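Local coordinates for DegV domain-containing protein Cgl2349/cg2579 (Corynebacterium glutamicum, PDB 3EGL) that binds long-chain fatty acids such as palmitate and may take part in lipid transport or fatty acid metabolism, at residues S12-P17 against V241-L247; S137-I141 against L198-R202. All coordinates share one frame; numbering follows the deposited sequence.

Interaction 1 (S12-P17 against V241-L247). With PLM (palmitic acid), chain D.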
loop_
_atom_site.group_PDB
_atom_site.type_symbol
_atom_site.label_atom_id
_atom_site.label_comp_id
_atom_site.label_asym_id
_atom_site.label_seq_id
_atom_site.Cartn_x
_atom_site.Cartn_y
_atom_site.Cartn_z
ATOM N N SER A 12 8.602 2.370 0.815
ATOM C CA SER A 12 8.270 1.990 2.188
ATOM C C SER A 12 6.747 2.013 2.431
ATOM O O SER A 12 6.254 1.290 3.290
ATOM C CB SER A 12 8.995 2.891 3.194
ATOM O OG SER A 12 8.484 4.199 3.008
ATOM N N SER A 13 6.017 2.832 1.670
ATOM C CA SER A 13 4.565 2.857 1.800
ATOM C C SER A 13 3.880 1.500 1.552
ATOM O O SER A 13 2.730 1.325 1.977
ATOM C CB SER A 13 3.898 3.926 0.920
ATOM O OG SER A 13 3.973 3.561 -0.440
ATOM N N ALA A 14 4.542 0.556 0.870
ATOM C CA ALA A 14 3.927 -0.769 0.722
ATOM C C ALA A 14 3.732 -1.502 2.067
ATOM O O ALA A 14 2.995 -2.487 2.116
ATOM C CB ALA A 14 4.717 -1.676 -0.275
ATOM N N CYS A 15 4.457 -1.076 3.107
ATOM C CA CYS A 15 4.401 -1.692 4.444
ATOM C C CYS A 15 4.892 -3.140 4.587
ATOM O O CYS A 15 4.474 -3.834 5.526
ATOM C CB CYS A 15 2.987 -1.602 5.047
ATOM S SG CYS A 15 2.409 0.099 5.203
ATOM N N LEU A 16 5.745 -3.612 3.691
ATOM C CA LEU A 16 6.173 -4.982 3.823
ATOM C C LEU A 16 6.996 -5.074 5.082
ATOM O O LEU A 16 7.822 -4.209 5.342
ATOM C CB LEU A 16 7.025 -5.435 2.651
ATOM C CG LEU A 16 6.290 -5.670 1.344
ATOM C CD1 LEU A 16 7.362 -5.813 0.261
ATOM C CD2 LEU A 16 5.395 -6.905 1.416
ATOM N N PRO A 17 6.760 -6.116 5.894
ATOM C CA PRO A 17 7.696 -6.345 6.999
ATOM C C PRO A 17 9.080 -6.566 6.440
ATOM O O PRO A 17 9.264 -7.167 5.365
ATOM C CB PRO A 17 7.180 -7.620 7.645
ATOM C CG PRO A 17 5.714 -7.592 7.346
ATOM C CD PRO A 17 5.635 -7.068 5.917
ATOM N N VAL A 241 1.051 -6.051 9.830
ATOM C CA VAL A 241 2.127 -5.157 9.404
ATOM C C VAL A 241 2.080 -3.865 10.197
ATOM O O VAL A 241 1.081 -3.519 10.835
ATOM C CB VAL A 241 2.127 -4.866 7.869
ATOM C CG1 VAL A 241 2.348 -6.119 7.072
ATOM C CG2 VAL A 241 0.839 -4.160 7.416
ATOM N N ASP A 242 3.204 -3.171 10.196
ATOM C CA ASP A 242 3.289 -1.851 10.765
ATOM C C ASP A 242 3.094 -0.903 9.639
ATOM O O ASP A 242 3.654 -1.100 8.547
ATOM C CB ASP A 242 4.676 -1.620 11.322
ATOM C CG ASP A 242 4.951 -2.465 12.525
ATOM O OD1 ASP A 242 4.015 -2.708 13.326
ATOM O OD2 ASP A 242 6.116 -2.867 12.687
ATOM N N ILE A 243 2.293 0.121 9.900
ATOM C CA ILE A 243 2.114 1.199 8.960
ATOM C C ILE A 243 3.425 1.988 8.832
ATOM O O ILE A 243 4.028 2.401 9.828
ATOM C CB ILE A 243 0.929 2.093 9.365
ATOM C CG1 ILE A 243 -0.404 1.315 9.147
ATOM C CG2 ILE A 243 0.955 3.389 8.550
ATOM C CD1 ILE A 243 -1.720 1.926 9.823
ATOM N N ASP A 244 3.878 2.156 7.595
ATOM C CA ASP A 244 5.111 2.895 7.283
ATOM C C ASP A 244 5.132 4.223 8.069
ATOM O O ASP A 244 4.171 4.947 8.041
ATOM C CB ASP A 244 5.209 3.111 5.752
ATOM C CG ASP A 244 6.382 4.007 5.328
ATOM O OD1 ASP A 244 7.385 4.178 6.072
ATOM O OD2 ASP A 244 6.308 4.584 4.218
ATOM N N PRO A 245 6.232 4.545 8.766
ATOM C CA PRO A 245 6.226 5.852 9.509
ATOM C C PRO A 245 5.892 7.073 8.629
ATOM O O PRO A 245 5.357 8.057 9.141
ATOM C CB PRO A 245 7.666 5.960 10.078
ATOM C CG PRO A 245 8.127 4.517 10.186
ATOM C CD PRO A 245 7.482 3.794 8.982
ATOM N N THR A 246 6.183 7.003 7.322
ATOM C CA THR A 246 5.851 8.092 6.418
ATOM C C THR A 246 4.350 8.272 6.329
ATOM O O THR A 246 3.864 9.409 6.296
ATOM C CB THR A 246 6.421 7.877 5.008
ATOM O OG1 THR A 246 7.833 7.667 5.110
ATOM C CG2 THR A 246 6.204 9.113 4.139
ATOM N N LEU A 247 3.625 7.155 6.289
ATOM C CA LEU A 247 2.191 7.218 6.283
ATOM C C LEU A 247 1.651 7.580 7.661
ATOM O O LEU A 247 0.616 8.224 7.758
ATOM C CB LEU A 247 1.576 5.916 5.755
ATOM C CG LEU A 247 2.151 5.386 4.428
ATOM C CD1 LEU A 247 1.513 4.031 4.078
ATOM C CD2 LEU A 247 1.980 6.413 3.277
HETATM C C1 PLM D . 4.710 11.856 0.065
HETATM O O1 PLM D . 4.361 11.880 -1.128
HETATM O O2 PLM D . 4.865 12.940 0.651
HETATM C C2 PLM D . 4.919 10.580 0.826
HETATM C C3 PLM D . 3.580 9.854 0.922
HETATM C C4 PLM D . 2.606 10.384 1.944
HETATM C C5 PLM D . 1.242 9.836 1.530
HETATM C C6 PLM D . 0.166 10.125 2.545
HETATM C C7 PLM D . -1.145 9.586 2.021
HETATM C C8 PLM D . -2.234 9.422 3.092
HETATM C C9 PLM D . -1.944 8.204 3.972
HETATM C CA PLM D . -3.205 7.650 4.651
HETATM C CB PLM D . -2.891 6.775 5.858
HETATM C CC PLM D . -2.058 5.511 5.594
HETATM C CD PLM D . -2.958 4.322 5.303
HETATM C CE PLM D . -2.325 2.993 5.668
HETATM C CF PLM D . -2.018 2.168 4.414
HETATM C CG PLM D . -3.109 1.168 4.035
HETATM O O HOH W 1 5.511 -3.887 8.400
#
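Cys15 and Asp244 bring the two backbones together, with their CA atoms 5.4 Å apart, where the 3-10 turn 12-14 ends and the chain leaves strand 237-242 for helix 245-251. No direct backbone-to-backbone hydrogen bond joins the segments; a water spans them instead, donating to Cys15 O and accepting from Asp242 N. The amide of Asp244 points almost straight at sulfur, with Asp244 N 3.5 Å from Cys15 SG and an N-H...S angle of 161°. The thiol is brought there by a side chain whose SG stands opposite the carbonyl carbon.

The carboxylate of Asp244 has two tasks. Its OD2 accepts from Ser12 OG at 2.5 Å, the hydroxyl lying 46° out of the carboxylate plane, while OD1 takes a weak but nearly linear N-cap bond from Thr246 N at 3.3 Å. With CG trans to the backbone N (chi1 174°), the group can hold the 3-10 turn and cap helix 245-251 together. Ser12 OG is also bonded to Leu31 N, and Ser13 OG is hydrogen-bonded to Asp11 OD1.

Apolar contacts flank this polar centre. Pro17 lays its CD 3.6 Å from Val241 CG1, the two side chains crossing obliquely, and on the other flank Leu247 CD2 comes 3.9 Å from Ser13 CB. Leu247 CB also meets the palmitate chain, 3.7 Å from its atom CC, and Thr246 CG2 reaches C2 next to the carboxyl, whose hydrogen bonds go to Ser76 and Thr42.

The contact thus ties the loop after strand 7-11 of one sheet to the end of edge strand 237-242 of the other, with Met104 of helix 104-116 against Cys15 and Val241 and strand 26-35 against Ser12, Ser13 and Thr246.

Interaction 2 (S137-I141 against L198-R202). With PLM (palmitic acid), chain D.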
loop_
_atom_site.group_PDB
_atom_site.type_symbol
_atom_site.label_atom_id
_atom_site.label_comp_id
_atom_site.label_asym_id
_atom_site.label_seq_id
_atom_site.Cartn_x
_atom_site.Cartn_y
_atom_site.Cartn_z
ATOM N N SER A 137 -7.941 -6.025 -5.071
ATOM C CA SER A 137 -7.713 -5.604 -3.705
ATOM C C SER A 137 -8.636 -4.461 -3.268
ATOM O O SER A 137 -9.263 -3.780 -4.082
ATOM C CB SER A 137 -6.247 -5.195 -3.511
ATOM O OG SER A 137 -5.955 -3.956 -4.170
ATOM N N GLU A 138 -8.692 -4.251 -1.968
ATOM C CA GLU A 138 -9.340 -3.096 -1.392
ATOM C C GLU A 138 -8.468 -2.649 -0.246
ATOM O O GLU A 138 -7.747 -3.438 0.341
ATOM C CB GLU A 138 -10.738 -3.432 -0.859
ATOM C CG GLU A 138 -11.740 -4.056 -1.857
ATOM C CD GLU A 138 -12.273 -3.064 -2.885
ATOM O OE1 GLU A 138 -12.016 -1.859 -2.710
ATOM O OE2 GLU A 138 -12.937 -3.483 -3.866
ATOM N N THR A 139 -8.559 -1.366 0.079
ATOM C CA THR A 139 -7.807 -0.787 1.193
ATOM C C THR A 139 -8.753 0.108 1.978
ATOM O O THR A 139 -9.282 1.098 1.440
ATOM C CB THR A 139 -6.545 0.006 0.679
ATOM O OG1 THR A 139 -5.646 -0.905 0.025
ATOM C CG2 THR A 139 -5.784 0.701 1.813
ATOM N N TRP A 140 -8.954 -0.252 3.244
ATOM C CA TRP A 140 -9.698 0.574 4.180
ATOM C C TRP A 140 -8.785 1.052 5.300
ATOM O O TRP A 140 -7.809 0.375 5.633
ATOM C CB TRP A 140 -10.859 -0.199 4.812
ATOM C CG TRP A 140 -11.942 -0.654 3.882
ATOM C CD1 TRP A 140 -13.010 0.066 3.482
ATOM C CD2 TRP A 140 -12.090 -1.963 3.270
ATOM N NE1 TRP A 140 -13.824 -0.693 2.673
ATOM C CE2 TRP A 140 -13.290 -1.939 2.524
ATOM C CE3 TRP A 140 -11.336 -3.149 3.295
ATOM C CZ2 TRP A 140 -13.763 -3.053 1.800
ATOM C CZ3 TRP A 140 -11.818 -4.261 2.576
ATOM C CH2 TRP A 140 -13.013 -4.186 1.829
ATOM N N ILE A 141 -9.099 2.213 5.882
ATOM C CA ILE A 141 -8.326 2.749 7.023
ATOM C C ILE A 141 -9.281 3.298 8.064
ATOM O O ILE A 141 -10.216 4.058 7.751
ATOM C CB ILE A 141 -7.362 3.913 6.632
ATOM C CG1 ILE A 141 -6.657 3.624 5.320
ATOM C CG2 ILE A 141 -6.269 4.182 7.737
ATOM C CD1 ILE A 141 -6.075 4.893 4.711
ATOM N N LEU A 198 -18.297 -4.330 5.572
ATOM C CA LEU A 198 -17.868 -4.082 4.198
ATOM C C LEU A 198 -16.993 -5.202 3.628
ATOM O O LEU A 198 -17.209 -5.637 2.476
ATOM C CB LEU A 198 -17.149 -2.712 4.077
ATOM C CG LEU A 198 -17.981 -1.450 4.440
ATOM C CD1 LEU A 198 -17.084 -0.245 4.614
ATOM C CD2 LEU A 198 -19.175 -1.140 3.434
ATOM N N ALA A 199 -16.019 -5.675 4.421
ATOM C CA ALA A 199 -15.106 -6.721 3.919
ATOM C C ALA A 199 -15.872 -8.016 3.691
ATOM O O ALA A 199 -15.688 -8.690 2.677
ATOM C CB ALA A 199 -13.951 -6.960 4.887
ATOM N N GLN A 200 -16.762 -8.322 4.631
ATOM C CA GLN A 200 -17.623 -9.472 4.506
ATOM C C GLN A 200 -18.480 -9.438 3.248
ATOM O O GLN A 200 -18.501 -10.414 2.509
ATOM C CB GLN A 200 -18.475 -9.672 5.758
ATOM C CG GLN A 200 -19.031 -11.053 5.799
ATOM C CD GLN A 200 -19.812 -11.370 7.053
ATOM O OE1 GLN A 200 -19.405 -11.006 8.163
ATOM N NE2 GLN A 200 -20.939 -12.085 6.892
ATOM N N ILE A 201 -19.177 -8.331 2.983
ATOM C CA ILE A 201 -19.933 -8.220 1.716
ATOM C C ILE A 201 -18.996 -8.469 0.522
ATOM O O ILE A 201 -19.362 -9.180 -0.398
ATOM C CB ILE A 201 -20.572 -6.805 1.491
ATOM C CG1 ILE A 201 -21.252 -6.235 2.767
ATOM C CG2 ILE A 201 -21.465 -6.788 0.254
ATOM C CD1 ILE A 201 -22.463 -6.885 3.227
ATOM N N ARG A 202 -17.807 -7.858 0.557
ATOM C CA ARG A 202 -16.890 -7.835 -0.566
ATOM C C ARG A 202 -16.234 -9.178 -0.834
ATOM O O ARG A 202 -15.890 -9.482 -1.985
ATOM C CB ARG A 202 -15.818 -6.776 -0.323
ATOM C CG ARG A 202 -14.721 -6.646 -1.376
ATOM C CD ARG A 202 -15.224 -6.128 -2.728
ATOM N NE ARG A 202 -14.131 -6.057 -3.686
ATOM C CZ ARG A 202 -13.661 -7.091 -4.387
ATOM N NH1 ARG A 202 -14.191 -8.286 -4.240
ATOM N NH2 ARG A 202 -12.652 -6.929 -5.240
HETATM C C1 PLM D . 4.710 11.856 0.065
HETATM O O1 PLM D . 4.361 11.880 -1.128
HETATM O O2 PLM D . 4.865 12.940 0.651
HETATM C C2 PLM D . 4.919 10.580 0.826
HETATM C C3 PLM D . 3.580 9.854 0.922
HETATM C C4 PLM D . 2.606 10.384 1.944
HETATM C C5 PLM D . 1.242 9.836 1.530
HETATM C C6 PLM D . 0.166 10.125 2.545
HETATM C C7 PLM D . -1.145 9.586 2.021
HETATM C C8 PLM D . -2.234 9.422 3.092
HETATM C C9 PLM D . -1.944 8.204 3.972
HETATM C CA PLM D . -3.205 7.650 4.651
HETATM C CB PLM D . -2.891 6.775 5.858
HETATM C CC PLM D . -2.058 5.511 5.594
HETATM C CD PLM D . -2.958 4.322 5.303
HETATM C CE PLM D . -2.325 2.993 5.668
HETATM C CF PLM D . -2.018 2.168 4.414
HETATM C CG PLM D . -3.109 1.168 4.035
HETATM O O HOH W 2 -10.854 -4.638 -5.944
#
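Glu138 and Arg202 make the polar half of this contact, a salt bridge between strand 137-142 and helix 196-203. Arg202 NE donates to Glu138 OE2 at 2.8 Å with an N-H...O angle of 173°. The acceptor lies in the guanidinium plane, whereas the donor reaches OE2 on its anti side; the two flat groups stand 80° apart, and the bridge rests on one N-H, with the other oxygen, OE1, turned to Arg173. Arg202 sends CG away from the backbone N (chi1 177°) and then bends at chi2, which carries NE to the strand. A water accepts from Arg202 NH2 and lies 2.6 Å from Ser137 O, to which it may donate, a possible second link.

The apolar half belongs to Trp140, whose indole projects from the sheet to the helix. Leu198 CD1 lies 3.8 Å from Trp140 NE1, and Leu198 CB lies near Trp140 CZ2. Ala199 meets the far end of the ring: its CA is 3.9 Å from Trp140 CH2, and its CB approaches CZ3. Arg202 CB comes to the ring edge, and Glu138 CB sits 3.6 Å above one indole face, offset toward the rim.

Backbone evidence fits side-chain bridging: the segment axes are 11.0 Å apart and run nearly antiparallel. Thr139 and Ile141 point to the palmitate side of the sheet instead.

Glu138 OE1 has a second cation, Arg173 on the adjacent strand 171-175, and Arg202 NH2 is also bonded to Asn264 O. Flanked by two arginines, this buried carboxylate is probably kept ionised.

How the interactions relate
Both contacts are buried and use the same six-stranded sheet, but at different places. Interaction 1 lies about 8 Å from the chain centre, at the end of edge strand 237-242, and joins that sheet's half of the protein to the other; interaction 2, about 14 Å out, packs a helix on an inner strand. Their centres are 19 Å apart and they do not touch, yet palmitate meets both: Leu247 and Thr246 in the first, Thr139 and Ile141 in the second. Chemistry follows place: serine, thiol and a capping carboxylate at the junction, a salt bridge beside an indole on the face turned from the lipid.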